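Local coordinates for Baccell_00875 (Bacteroides cellulosilyticus DSM 14838, PDB 5NO8), which probably acts as a polysaccharide lyase that removes L-rhamnose caps linked to glucuronic acid on complex arabinogalactan proteins, at residues A[199-204]-A[219-224]; A[195-200]-A[235-240]. One frame throughout, in Å; residues are numbered along the deposited sequence.

Contact 1: residues A[199-204]-A[219-224]; sequences NYEIWE and ALDLPD
Strands 199-203 and 217-221 form an antiparallel ladder in a mixed beta sheet. Glu201 and Ala219 are a hydrogen-bonded pair, joined in both directions. Glu201 N donates to Ala219 O at 2.8 Å, in the carbonyl plane and nearly straight (165° at the hydrogen). Ala219 N returns a bond to Glu201 O. Two residues along, Asp221 N donates to Asn199 O at 2.8 Å from above the carbonyl plane. Between these pairs sits the non-hydrogen-bonded pair Tyr200 and Leu220. Their side chains lie on the face opposite those of Glu201, Ala219 and Asp221, and Tyr200 CB lies 4.0 Å from Leu220 CD2.

Glu201 starts with CB 4.4 Å from Ala219 CB. CG turns beside the backbone N (chi1 -71°) and comes 3.5 Å from Asp221 OD2. The extended chain then carries CD past Asp221 OD1. At the tip, Glu201 OE2 is 2.6 Å from Asp221 OD1, the carboxylate planes 34° apart. So short an approach suggests that one acid group is protonated. Tyr76 OH is hydrogen-bonded to Glu201 OE2 and also to Trp203 NE1. An alanine in place of Glu201 would probably leave the Asp221 carboxylate and Tyr76 OH without this buried polar partner. On the same side of the ladder, Ala219 CB meets the Trp203 indole edge near its plane, 3.9 Å from NE1.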
# COMPACT_ATOMS: atom_id res chain seq x y z
N ASN A 199 -8.72 -14.39 -4.19
CA ASN A 199 -8.48 -13.36 -3.19
C ASN A 199 -7.44 -13.85 -2.21
O ASN A 199 -6.85 -14.90 -2.40
CB ASN A 199 -9.79 -13.01 -2.45
CG ASN A 199 -9.90 -11.52 -2.18
OD1 ASN A 199 -8.93 -10.91 -1.79
ND2 ASN A 199 -11.09 -10.93 -2.43
N TYR A 200 -7.17 -13.07 -1.19
CA TYR A 200 -6.36 -13.54 -0.09
C TYR A 200 -6.87 -13.01 1.24
O TYR A 200 -7.60 -12.04 1.30
CB TYR A 200 -4.88 -13.20 -0.28
CG TYR A 200 -4.55 -11.73 -0.16
CD1 TYR A 200 -4.70 -10.88 -1.24
CD2 TYR A 200 -4.07 -11.19 1.04
CE1 TYR A 200 -4.37 -9.55 -1.16
CE2 TYR A 200 -3.74 -9.83 1.15
CZ TYR A 200 -3.92 -9.02 0.04
OH TYR A 200 -3.61 -7.67 0.07
N GLU A 201 -6.46 -13.68 2.31
CA GLU A 201 -6.79 -13.30 3.65
C GLU A 201 -5.53 -13.09 4.44
O GLU A 201 -4.47 -13.59 4.08
CB GLU A 201 -7.59 -14.39 4.33
CG GLU A 201 -8.99 -14.53 3.79
CD GLU A 201 -9.70 -15.74 4.36
OE1 GLU A 201 -10.19 -15.63 5.50
OE2 GLU A 201 -9.72 -16.80 3.68
N ILE A 202 -5.68 -12.36 5.53
CA ILE A 202 -4.59 -12.10 6.45
C ILE A 202 -5.01 -12.66 7.80
O ILE A 202 -6.13 -12.40 8.28
CB ILE A 202 -4.27 -10.59 6.57
CG1 ILE A 202 -3.73 -10.02 5.27
CG2 ILE A 202 -3.27 -10.30 7.70
CD1 ILE A 202 -2.39 -10.54 4.83
N TRP A 203 -4.09 -13.39 8.43
CA TRP A 203 -4.30 -13.92 9.77
C TRP A 203 -3.22 -13.40 10.72
O TRP A 203 -2.13 -13.04 10.28
CB TRP A 203 -4.29 -15.46 9.76
CG TRP A 203 -5.38 -16.05 8.97
CD1 TRP A 203 -5.32 -16.45 7.67
CD2 TRP A 203 -6.70 -16.26 9.40
NE1 TRP A 203 -6.54 -16.93 7.28
CE2 TRP A 203 -7.41 -16.81 8.31
CE3 TRP A 203 -7.37 -16.06 10.61
CZ2 TRP A 203 -8.76 -17.17 8.39
CZ3 TRP A 203 -8.70 -16.36 10.68
CH2 TRP A 203 -9.39 -16.93 9.59
N GLU A 204 -3.56 -13.36 12.01
CA GLU A 204 -2.63 -13.01 13.12
C GLU A 204 -2.14 -11.55 13.11
O GLU A 204 -0.94 -11.24 13.15
CB GLU A 204 -1.45 -13.98 13.18
CG GLU A 204 -1.85 -15.44 13.33
CD GLU A 204 -2.56 -15.71 14.65
OE1 GLU A 204 -2.29 -15.00 15.63
OE2 GLU A 204 -3.41 -16.62 14.71
N ALA A 219 -3.05 -16.14 3.52
CA ALA A 219 -3.73 -17.31 3.00
C ALA A 219 -4.31 -16.97 1.62
O ALA A 219 -4.99 -15.97 1.47
CB ALA A 219 -4.84 -17.78 3.92
N LEU A 220 -3.98 -17.76 0.62
CA LEU A 220 -4.52 -17.54 -0.73
C LEU A 220 -5.87 -18.26 -0.87
O LEU A 220 -5.95 -19.48 -0.65
CB LEU A 220 -3.51 -18.00 -1.78
CG LEU A 220 -2.16 -17.28 -1.74
CD1 LEU A 220 -1.31 -17.71 -2.91
CD2 LEU A 220 -2.24 -15.75 -1.74
N ASP A 221 -6.90 -17.52 -1.28
CA ASP A 221 -8.25 -18.06 -1.41
C ASP A 221 -8.51 -18.64 -2.79
O ASP A 221 -8.33 -17.97 -3.80
CB ASP A 221 -9.30 -16.99 -1.14
CG ASP A 221 -9.22 -16.43 0.26
OD1 ASP A 221 -9.16 -17.23 1.22
OD2 ASP A 221 -9.24 -15.20 0.41
N LEU A 222 -8.97 -19.88 -2.81
CA LEU A 222 -9.43 -20.53 -4.02
C LEU A 222 -10.87 -20.07 -4.28
O LEU A 222 -11.53 -19.50 -3.38
CB LEU A 222 -9.41 -22.07 -3.83
CG LEU A 222 -8.04 -22.72 -3.95
CD1 LEU A 222 -7.11 -22.31 -2.84
CD2 LEU A 222 -8.19 -24.25 -4.03
N PRO A 223 -11.38 -20.32 -5.49
CA PRO A 223 -12.80 -20.09 -5.69
C PRO A 223 -13.65 -20.93 -4.75
O PRO A 223 -13.22 -22.02 -4.32
CB PRO A 223 -13.04 -20.54 -7.15
CG PRO A 223 -11.68 -20.54 -7.77
CD PRO A 223 -10.76 -20.95 -6.67
N ASP A 224 -14.85 -20.44 -4.42
CA ASP A 224 -15.82 -21.30 -3.78
C ASP A 224 -16.18 -22.42 -4.77
O ASP A 224 -16.22 -22.19 -5.98
CB ASP A 224 -17.04 -20.51 -3.32
CG ASP A 224 -16.73 -19.54 -2.15
OD1 ASP A 224 -15.77 -19.70 -1.33
OD2 ASP A 224 -17.51 -18.58 -2.01

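Contact 2: residues A[195-200]-A[235-240]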
# COMPACT_ATOMS: atom_id res chain seq x y z
N GLY A 195 -6.08 -24.08 -12.14
CA GLY A 195 -7.03 -23.53 -11.17
C GLY A 195 -6.86 -22.03 -11.03
O GLY A 195 -6.39 -21.37 -11.97
N ALA A 196 -7.27 -21.49 -9.90
CA ALA A 196 -7.35 -20.04 -9.71
C ALA A 196 -7.21 -19.62 -8.27
O ALA A 196 -7.51 -20.39 -7.35
CB ALA A 196 -8.66 -19.52 -10.28
N ILE A 197 -6.75 -18.39 -8.08
CA ILE A 197 -6.77 -17.74 -6.78
C ILE A 197 -7.62 -16.48 -6.94
O ILE A 197 -7.34 -15.63 -7.80
CB ILE A 197 -5.36 -17.41 -6.25
CG1 ILE A 197 -4.57 -18.68 -5.95
CG2 ILE A 197 -5.41 -16.51 -5.01
CD1 ILE A 197 -5.18 -19.57 -4.90
N ARG A 198 -8.67 -16.39 -6.14
CA ARG A 198 -9.65 -15.30 -6.25
C ARG A 198 -9.43 -14.15 -5.29
O ARG A 198 -9.97 -13.07 -5.48
CB ARG A 198 -11.07 -15.83 -6.10
CG ARG A 198 -11.39 -16.26 -4.69
CD ARG A 198 -12.85 -16.21 -4.28
NE ARG A 198 -12.95 -16.90 -2.97
CZ ARG A 198 -12.95 -16.33 -1.76
NH1 ARG A 198 -12.90 -15.00 -1.60
NH2 ARG A 198 -13.02 -17.10 -0.66
N ASN A 199 -8.72 -14.39 -4.19
CA ASN A 199 -8.48 -13.36 -3.19
C ASN A 199 -7.44 -13.85 -2.21
O ASN A 199 -6.85 -14.90 -2.40
CB ASN A 199 -9.79 -13.01 -2.45
CG ASN A 199 -9.90 -11.52 -2.18
OD1 ASN A 199 -8.93 -10.91 -1.79
ND2 ASN A 199 -11.09 -10.93 -2.43
N TYR A 200 -7.17 -13.07 -1.19
CA TYR A 200 -6.36 -13.54 -0.09
C TYR A 200 -6.87 -13.01 1.24
O TYR A 200 -7.60 -12.04 1.30
CB TYR A 200 -4.88 -13.20 -0.28
CG TYR A 200 -4.55 -11.73 -0.16
CD1 TYR A 200 -4.70 -10.88 -1.24
CD2 TYR A 200 -4.07 -11.19 1.04
CE1 TYR A 200 -4.37 -9.55 -1.16
CE2 TYR A 200 -3.74 -9.83 1.15
CZ TYR A 200 -3.92 -9.02 0.04
OH TYR A 200 -3.61 -7.67 0.07
N LEU A 235 -5.50 -27.18 -8.17
CA LEU A 235 -4.75 -25.94 -8.16
C LEU A 235 -3.29 -26.34 -8.30
O LEU A 235 -2.81 -27.21 -7.57
CB LEU A 235 -4.96 -25.22 -6.86
CG LEU A 235 -4.06 -24.04 -6.55
CD1 LEU A 235 -4.45 -22.84 -7.39
CD2 LEU A 235 -4.07 -23.73 -5.07
N GLU A 236 -2.57 -25.65 -9.19
CA GLU A 236 -1.17 -25.89 -9.35
C GLU A 236 -0.45 -24.55 -9.42
O GLU A 236 -0.93 -23.60 -10.03
CB GLU A 236 -0.93 -26.70 -10.63
CG GLU A 236 0.53 -27.01 -10.92
CD GLU A 236 0.74 -27.61 -12.30
OE1 GLU A 236 1.01 -28.82 -12.36
OE2 GLU A 236 0.62 -26.88 -13.32
N TRP A 237 0.72 -24.47 -8.80
CA TRP A 237 1.55 -23.31 -9.02
C TRP A 237 3.01 -23.69 -9.08
O TRP A 237 3.38 -24.78 -8.65
CB TRP A 237 1.29 -22.25 -7.96
CG TRP A 237 1.43 -22.66 -6.49
CD1 TRP A 237 2.43 -23.37 -5.91
CD2 TRP A 237 0.54 -22.30 -5.43
NE1 TRP A 237 2.21 -23.51 -4.57
CE2 TRP A 237 1.05 -22.85 -4.25
CE3 TRP A 237 -0.63 -21.54 -5.37
CZ2 TRP A 237 0.44 -22.67 -3.01
CZ3 TRP A 237 -1.25 -21.38 -4.13
CH2 TRP A 237 -0.72 -21.95 -2.99
N HIS A 238 3.81 -22.77 -9.63
CA HIS A 238 5.26 -22.89 -9.70
C HIS A 238 5.85 -21.81 -8.81
O HIS A 238 5.43 -20.65 -8.92
CB HIS A 238 5.73 -22.60 -11.09
CG HIS A 238 5.43 -23.67 -12.07
ND1 HIS A 238 6.38 -24.12 -12.97
CD2 HIS A 238 4.31 -24.39 -12.31
CE1 HIS A 238 5.85 -25.07 -13.73
NE2 HIS A 238 4.59 -25.24 -13.36
N VAL A 239 6.79 -22.20 -7.95
CA VAL A 239 7.55 -21.30 -7.09
C VAL A 239 9.00 -21.32 -7.55
O VAL A 239 9.57 -22.38 -7.77
CB VAL A 239 7.43 -21.71 -5.62
CG1 VAL A 239 8.28 -20.81 -4.75
CG2 VAL A 239 5.98 -21.67 -5.20
N PHE A 240 9.57 -20.14 -7.78
CA PHE A 240 10.85 -20.08 -8.52
C PHE A 240 11.61 -18.80 -8.21
O PHE A 240 11.03 -17.77 -7.86
CB PHE A 240 10.61 -20.13 -10.04
CG PHE A 240 9.67 -19.05 -10.53
CD1 PHE A 240 8.28 -19.28 -10.53
CD2 PHE A 240 10.14 -17.82 -10.96
CE1 PHE A 240 7.41 -18.30 -10.97
CE2 PHE A 240 9.25 -16.83 -11.39
CZ PHE A 240 7.89 -17.07 -11.40
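Trp237 NE1 donates one hydrogen bond, to Glu125 OE1 on strand 122-131. That bond, with Tyr127 packed edge-to-face, helps hold the indole on strand 232-242, an inner strand of an eight-stranded antiparallel beta sheet. The facing segment is the chain that leaves strand 187-194 of that sheet at Gly195 and crosses to strand 199-203 of a second sheet. No hydrogen bond spans the two segments. They meet through aliphatic tips and the backbone.

Leu235 has CG anti to the backbone N (chi1 169°), and its CD1 does most of the touching. CD1 lies 4.0 Å from Ala196 N and 3.9 Å from Ala196 O. That carbonyl oxygen is buried here and has no polar partner in the model. Ile197 comes across Leu235 at about a right angle. Its CG1 lies beside the backbone N (chi1 -66°), and CD1 reaches 4.2 Å from Leu235 CD1. Ile197 also touches Leu220 and Ala174.

Gly195 and Leu235 bring their CA atoms to 4.5 Å. A beta carbon on Gly195 would fall 3.2 Å from Leu235 CA, a tight fit, and the positive phi of 72° also suits a residue without one. At the far end of the contact, Ile197 CD1 approaches the edge of the Trp237 indole near its plane, 4.4 Å from CZ3.

Contacts 1 and 2 lie with their centres about 11 Å apart and share Asn199 and Tyr200. Contact 1 joins two neighbouring strands of one sheet. Contact 2 ties the chain entering that sheet to strand 232-242 of another. Arg198 bridges them: its N is 2.8 Å from Asp221 O and its NE 3.0 Å from Leu222 O, both probable hydrogen bonds. Pro223 CD also packs 3.4 Å from Ala196 O. Leu220 of contact 1 touches both Ile197 and Trp237 of contact 2, so the apolar sides are continuous. Tyr200 OH reaches Asp608 by a hydrogen bond. Neither contact can be placed in an active site from the geometry.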